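Local coordinates for surface glycan binding protein B (PDB 6E57) that binds mixed-linkage beta-glucan near one end of its elongated chain and probably captures it at the cell surface of a gut Bacteroides, at residues P44-N48 and G49-T53; S260-S264 and T265-L269; D323-D326 and G327-N330. All blocks are in the same frame, centred on the assembly; numbering follows the deposited sequence.

Interaction 1: P44-N48 and G49-T53; sequences PDRTN and GQLAT
R46 lays its guanidinium alongside L51, so that CD2 of L51 sits over one face of the flat group, offset toward its rim, with CD2 3.6 Å from R46 CZ. The two side chains run side by side in the same direction, and the extended arginine chain from CG to NE carries the charge past the backbone of the turn. At the guanidinium edge, NH1 of R46 makes a weak in-plane hydrogen bond to O of G49 at 3.4 Å. The outer nitrogen NH2 has a long, weak ion pair with E122, and L51 itself leans on E122 and L124 of strand 118-128. The turn is closed by the backbone: N of T47 donates to O of Q50 at 2.9 Å. CB of R46 rests on that same carbonyl oxygen, 3.4 Å from Q50 O. The chain reverses at N48-G49, and G49 adopts a positive phi of 94° that would press a side chain against the carbonyl oxygen before it. Farther from the bend, the ring of P44 covers A52, CG to CB 3.7 Å, while O of D45 lies 3.6 Å from CB of A52. The arrangement is a tight surface turn that doubles the chain back and delivers it, through the A52-L124 backbone pairing, into edge strand 53-58 of an all-beta domain.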
loop_
_atom_site.group_PDB
_atom_site.type_symbol
_atom_site.label_atom_id
_atom_site.label_comp_id
_atom_site.label_asym_id
_atom_site.label_seq_id
_atom_site.Cartn_x
_atom_site.Cartn_y
_atom_site.Cartn_z
ATOM N N PRO A 44 5.321 -25.703 -0.357
ATOM C CA PRO A 44 5.833 -24.875 0.735
ATOM C C PRO A 44 4.738 -24.514 1.752
ATOM O O PRO A 44 3.564 -24.421 1.390
ATOM C CB PRO A 44 6.377 -23.623 0.027
ATOM C CG PRO A 44 5.615 -23.559 -1.284
ATOM C CD PRO A 44 5.322 -24.999 -1.650
ATOM N N ASP A 45 5.146 -24.334 3.014
ATOM C CA ASP A 45 4.253 -23.931 4.101
ATOM C C ASP A 45 4.042 -22.415 4.034
ATOM O O ASP A 45 4.854 -21.696 3.448
ATOM C CB ASP A 45 4.806 -24.352 5.468
ATOM C CG ASP A 45 4.632 -25.828 5.795
ATOM O OD1 ASP A 45 3.923 -26.522 5.035
ATOM O OD2 ASP A 45 5.201 -26.272 6.813
ATOM N N ARG A 46 2.947 -21.951 4.651
ATOM C CA ARG A 46 2.568 -20.535 4.682
ATOM C C ARG A 46 3.731 -19.705 5.241
ATOM O O ARG A 46 4.446 -20.149 6.145
ATOM C CB ARG A 46 1.307 -20.327 5.529
ATOM C CG ARG A 46 0.031 -20.884 4.914
ATOM C CD ARG A 46 -1.085 -21.010 5.937
ATOM N NE ARG A 46 -2.283 -21.643 5.396
ATOM C CZ ARG A 46 -3.402 -21.004 5.062
ATOM N NH1 ARG A 46 -3.484 -19.690 5.187
ATOM N NH2 ARG A 46 -4.439 -21.683 4.603
ATOM N N THR A 47 3.897 -18.498 4.685
ATOM C CA THR A 47 4.978 -17.573 5.033
ATOM C C THR A 47 4.870 -17.199 6.517
ATOM O O THR A 47 5.793 -17.454 7.291
ATOM C CB THR A 47 4.946 -16.333 4.128
ATOM O OG1 THR A 47 4.828 -16.772 2.774
ATOM C CG2 THR A 47 6.169 -15.455 4.284
ATOM N N ASN A 48 3.733 -16.600 6.889
ATOM C CA ASN A 48 3.426 -16.225 8.269
ATOM C C ASN A 48 1.932 -15.889 8.355
ATOM O O ASN A 48 1.555 -14.782 8.738
ATOM C CB ASN A 48 4.304 -15.063 8.748
ATOM C CG ASN A 48 4.337 -14.920 10.256
ATOM O OD1 ASN A 48 5.362 -14.548 10.823
ATOM N ND2 ASN A 48 3.229 -15.218 10.916
ATOM N N GLY A 49 1.094 -16.865 7.988
ATOM C CA GLY A 49 -0.333 -16.652 7.766
ATOM C C GLY A 49 -0.622 -16.362 6.301
ATOM O O GLY A 49 -1.613 -16.849 5.754
ATOM N N GLN A 50 0.253 -15.558 5.677
ATOM C CA GLN A 50 0.243 -15.280 4.237
ATOM C C GLN A 50 0.551 -16.574 3.467
ATOM O O GLN A 50 1.416 -17.351 3.872
ATOM C CB GLN A 50 1.275 -14.197 3.908
ATOM C CG GLN A 50 1.020 -13.473 2.590
ATOM C CD GLN A 50 0.136 -12.259 2.750
ATOM O OE1 GLN A 50 -0.748 -12.211 3.606
ATOM N NE2 GLN A 50 0.369 -11.257 1.918
ATOM N N LEU A 51 -0.162 -16.788 2.355
ATOM C CA LEU A 51 -0.028 -18.000 1.539
ATOM C C LEU A 51 1.315 -17.995 0.797
ATOM O O LEU A 51 1.834 -16.940 0.427
ATOM C CB LEU A 51 -1.184 -18.070 0.538
ATOM C CG LEU A 51 -2.574 -18.275 1.137
ATOM C CD1 LEU A 51 -3.649 -18.107 0.073
ATOM C CD2 LEU A 51 -2.683 -19.642 1.798
ATOM N N ALA A 52 1.851 -19.199 0.571
ATOM C CA ALA A 52 3.065 -19.410 -0.204
ATOM C C ALA A 52 2.717 -19.441 -1.696
ATOM O O ALA A 52 1.545 -19.508 -2.066
ATOM C CB ALA A 52 3.733 -20.691 0.229
ATOM N N THR A 53 3.759 -19.404 -2.534
ATOM C CA THR A 53 3.632 -19.432 -3.987
ATOM C C THR A 53 3.944 -20.849 -4.488
ATOM O O THR A 53 5.034 -21.373 -4.248
ATOM C CB THR A 53 4.540 -18.373 -4.624
ATOM O OG1 THR A 53 4.141 -17.112 -4.087
ATOM C CG2 THR A 53 4.464 -18.340 -6.135
#

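Interaction 2: S260-S264 and T265-L269; sequences SNQSS and TEITL
T265 is the second corner of the turn, its OG1 3.8 Å from OG of S263. Next comes E266, whose backbone does the main work at this end: its O receives N of S263 at 2.9 Å, almost straight at the hydrogen (172°). In return, N of E266 gives a weak bond to OG of S263, which the serine's chi1 of 64° swings between its own backbone N and carbonyl carbon. The E266 side chain runs past T237 and S239 of strand 235-240. I267 faces Q262 in a non-hydrogen-bonded antiparallel pair, both side chains on the same face. With CG1 anti to the backbone N (chi1 -166°), the isoleucine runs side by side with Q262, and its methyl CD1 meets the amide end at NE2, 3.6 Å away. That NE2 is spent elsewhere, on the carbonyl oxygens of I246 and L243. T268 follows on the other face beside N261. The bond from its N to O of N261 is long, 3.3 Å, and the pair is loose, while its O takes N of S260 at 2.8 Å; its hydroxyl pairs with T237. S264, the first corner, bonds through OG to O of I241 and NZ of K149. The hairpin is thus bonded within itself at the turn and at S260-T268 but loosely in between; backbone bonds from T265, I267 and L269 to strand 235-240, with the polar ends of Q262, S264 and T268, fasten it to the surrounding domain.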
loop_
_atom_site.group_PDB
_atom_site.type_symbol
_atom_site.label_atom_id
_atom_site.label_comp_id
_atom_site.label_asym_id
_atom_site.label_seq_id
_atom_site.Cartn_x
_atom_site.Cartn_y
_atom_site.Cartn_z
ATOM N N SER A 260 -11.736 21.510 6.056
ATOM C CA SER A 260 -11.099 22.495 5.184
ATOM C C SER A 260 -11.349 22.125 3.714
ATOM O O SER A 260 -11.894 22.928 2.959
ATOM C CB SER A 260 -9.626 22.613 5.488
ATOM O OG SER A 260 -9.402 22.675 6.889
ATOM N N ASN A 261 -10.936 20.911 3.327
ATOM C CA ASN A 261 -11.279 20.305 2.037
ATOM C C ASN A 261 -12.183 19.101 2.297
ATOM O O ASN A 261 -12.114 18.495 3.370
ATOM C CB ASN A 261 -10.059 19.817 1.253
ATOM C CG ASN A 261 -9.126 20.925 0.819
ATOM O OD1 ASN A 261 -9.553 22.060 0.606
ATOM N ND2 ASN A 261 -7.851 20.600 0.672
ATOM N N GLN A 262 -13.012 18.763 1.304
ATOM C CA GLN A 262 -13.782 17.526 1.317
ATOM C C GLN A 262 -14.135 17.146 -0.123
ATOM O O GLN A 262 -14.910 17.835 -0.777
ATOM C CB GLN A 262 -15.040 17.662 2.180
ATOM C CG GLN A 262 -15.860 16.379 2.251
ATOM C CD GLN A 262 -16.784 16.325 3.444
ATOM O OE1 GLN A 262 -17.201 17.347 3.983
ATOM N NE2 GLN A 262 -17.117 15.117 3.865
ATOM N N SER A 263 -13.535 16.046 -0.591
ATOM C CA SER A 263 -13.814 15.447 -1.892
ATOM C C SER A 263 -13.879 13.923 -1.735
ATOM O O SER A 263 -13.735 13.404 -0.626
ATOM C CB SER A 263 -12.777 15.866 -2.910
ATOM O OG SER A 263 -11.492 15.372 -2.562
ATOM N N SER A 264 -14.104 13.220 -2.852
ATOM C CA SER A 264 -14.137 11.762 -2.890
ATOM C C SER A 264 -12.858 11.185 -2.268
ATOM O O SER A 264 -12.923 10.290 -1.422
ATOM C CB SER A 264 -14.327 11.267 -4.306
ATOM O OG SER A 264 -14.580 9.867 -4.334
ATOM N N THR A 265 -11.705 11.726 -2.679
ATOM C CA THR A 265 -10.412 11.090 -2.456
ATOM C C THR A 265 -9.720 11.625 -1.193
ATOM O O THR A 265 -8.799 10.978 -0.691
ATOM C CB THR A 265 -9.502 11.272 -3.677
ATOM O OG1 THR A 265 -9.092 12.639 -3.726
ATOM C CG2 THR A 265 -10.182 10.884 -4.972
ATOM N N GLU A 266 -10.147 12.791 -0.690
ATOM C CA GLU A 266 -9.419 13.480 0.378
ATOM C C GLU A 266 -10.370 14.251 1.298
ATOM O O GLU A 266 -11.406 14.755 0.863
ATOM C CB GLU A 266 -8.403 14.456 -0.214
ATOM C CG GLU A 266 -7.068 13.819 -0.551
ATOM C CD GLU A 266 -5.928 14.814 -0.687
ATOM O OE1 GLU A 266 -6.197 15.977 -1.059
ATOM O OE2 GLU A 266 -4.774 14.425 -0.409
ATOM N N ILE A 267 -9.969 14.352 2.570
ATOM C CA ILE A 267 -10.609 15.209 3.563
ATOM C C ILE A 267 -9.524 15.740 4.512
ATOM O O ILE A 267 -8.628 14.996 4.908
ATOM C CB ILE A 267 -11.730 14.450 4.305
ATOM C CG1 ILE A 267 -12.637 15.396 5.095
ATOM C CG2 ILE A 267 -11.166 13.352 5.194
ATOM C CD1 ILE A 267 -13.919 14.749 5.565
ATOM N N THR A 268 -9.606 17.036 4.842
ATOM C CA THR A 268 -8.677 17.706 5.762
ATOM C C THR A 268 -9.472 18.351 6.903
ATOM O O THR A 268 -10.446 19.059 6.658
ATOM C CB THR A 268 -7.818 18.749 5.033
ATOM O OG1 THR A 268 -7.173 18.103 3.934
ATOM C CG2 THR A 268 -6.776 19.391 5.923
ATOM N N LEU A 269 -9.029 18.110 8.144
ATOM C CA LEU A 269 -9.674 18.637 9.352
ATOM C C LEU A 269 -8.597 19.165 10.309
ATOM O O LEU A 269 -7.404 19.006 10.052
ATOM C CB LEU A 269 -10.517 17.530 10.001
ATOM C CG LEU A 269 -9.755 16.368 10.646
ATOM C CD1 LEU A 269 -10.532 15.792 11.820
ATOM C CD2 LEU A 269 -9.455 15.272 9.636
#

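Interaction 3: D323-D326 and G327-N330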
loop_
_atom_site.group_PDB
_atom_site.type_symbol
_atom_site.label_atom_id
_atom_site.label_comp_id
_atom_site.label_asym_id
_atom_site.label_seq_id
_atom_site.Cartn_x
_atom_site.Cartn_y
_atom_site.Cartn_z
ATOM N N ASP A 323 30.292 28.436 1.554
ATOM C CA ASP A 323 31.209 29.331 0.834
ATOM C C ASP A 323 31.664 30.471 1.752
ATOM O O ASP A 323 32.821 30.886 1.699
ATOM C CB ASP A 323 30.559 29.926 -0.418
ATOM C CG ASP A 323 30.296 28.918 -1.523
ATOM O OD1 ASP A 323 30.989 27.877 -1.548
ATOM O OD2 ASP A 323 29.405 29.186 -2.357
ATOM N N LYS A 324 30.738 30.977 2.575
ATOM C CA LYS A 324 30.982 32.122 3.455
ATOM C C LYS A 324 32.106 31.786 4.432
ATOM O O LYS A 324 32.284 30.627 4.804
ATOM C CB LYS A 324 29.687 32.522 4.169
ATOM C CG LYS A 324 28.622 33.118 3.256
ATOM C CD LYS A 324 27.449 33.734 3.989
ATOM C CE LYS A 324 26.588 34.619 3.110
ATOM N NZ LYS A 324 27.319 35.824 2.653
ATOM N N PRO A 325 32.909 32.785 4.866
ATOM C CA PRO A 325 34.078 32.524 5.708
ATOM C C PRO A 325 33.721 32.076 7.136
ATOM O O PRO A 325 32.627 32.368 7.622
ATOM C CB PRO A 325 34.800 33.880 5.731
ATOM C CG PRO A 325 33.696 34.896 5.526
ATOM C CD PRO A 325 32.727 34.218 4.581
ATOM N N ASP A 326 34.654 31.367 7.783
ATOM C CA ASP A 326 34.518 30.961 9.184
ATOM C C ASP A 326 34.201 32.202 10.026
ATOM O O ASP A 326 34.852 33.234 9.873
ATOM C CB ASP A 326 35.790 30.288 9.706
ATOM C CG ASP A 326 36.070 28.923 9.097
ATOM O OD1 ASP A 326 35.312 27.977 9.400
ATOM O OD2 ASP A 326 37.042 28.819 8.321
ATOM N N GLY A 327 33.188 32.089 10.892
ATOM C CA GLY A 327 32.769 33.175 11.778
ATOM C C GLY A 327 31.512 33.873 11.290
ATOM O O GLY A 327 30.771 34.438 12.096
ATOM N N ASP A 328 31.287 33.850 9.969
ATOM C CA ASP A 328 30.087 34.398 9.340
ATOM C C ASP A 328 28.867 33.648 9.874
ATOM O O ASP A 328 28.820 32.423 9.799
ATOM C CB ASP A 328 30.186 34.309 7.814
ATOM C CG ASP A 328 29.090 35.048 7.064
ATOM O OD1 ASP A 328 27.907 34.832 7.390
ATOM O OD2 ASP A 328 29.428 35.822 6.147
ATOM N N PRO A 329 27.833 34.353 10.401
ATOM C CA PRO A 329 26.671 33.695 11.003
ATOM C C PRO A 329 25.884 32.796 10.038
ATOM O O PRO A 329 25.160 31.908 10.497
ATOM C CB PRO A 329 25.746 34.840 11.442
ATOM C CG PRO A 329 26.626 36.071 11.450
ATOM C CD PRO A 329 27.709 35.819 10.422
ATOM N N ASN A 330 26.025 33.044 8.728
ATOM C CA ASN A 330 25.258 32.355 7.696
ATOM C C ASN A 330 26.116 31.306 6.970
ATOM O O ASN A 330 25.742 30.861 5.886
ATOM C CB ASN A 330 24.667 33.351 6.694
ATOM C CG ASN A 330 23.626 34.258 7.312
ATOM O OD1 ASN A 330 23.857 35.454 7.474
ATOM N ND2 ASN A 330 22.483 33.696 7.671
#
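D328, packed against K324, uses its carboxylate oxygen OD1 to accept a hydrogen bond from the backbone N of N330 at 2.9 Å, through the anti lone pair, and this makes an Asx turn. It follows directly on a type II beta turn from P325 to D328, closed by N of D328 donating to O of P325 at 3.1 Å. G327 occupies the third position of that turn with phi 103°, where a side chain would run into the preceding carbonyl. A chi1 of -171° swings the carboxylate of D328 away from its own N and back across the turn to the aliphatic part of K324. There CD of K324 lies 3.6 Å from D328 OD2. The charged end NZ of K324 is 4.1 Å from OD2 of D328, opposite charges close together but too far apart to count as a salt bridge, and the lysine side chain also approaches a bound phosphate ion. With an alanine here in place of D328, N of N330 is likely to lose its side-chain acceptor and the K324 methylenes the carboxylate they lie against. This loop contributes D323 and D326 to the glycan pocket; each touches a glucose unit, and D326 OD1 is salt-bridged to K331. N330, whose ND2 bonds O of Y319, completes the packing by setting its CB 3.9 Å from K324 CD.

How the interactions relate
The three contacts are separate local turns, met one after another along the chain and touching nowhere. Interaction 3 alone reaches the glycan: its loop supplies two of the six pocket residues, which W322, K331, Y371 and W372 complete. Interaction 1, in the domain nearer the N-terminus, is remote from that site, its centre about 59 Å from the centre of interaction 3 on the opposite side of the chain's centre. Interaction 2 lies about 45 Å from interaction 3 and 38 Å from interaction 1, centre to centre, and even its nearest atoms stay about 33 Å from the glycan-contacting loop. On the geometry here, interactions 1 and 2 both read as structural turns.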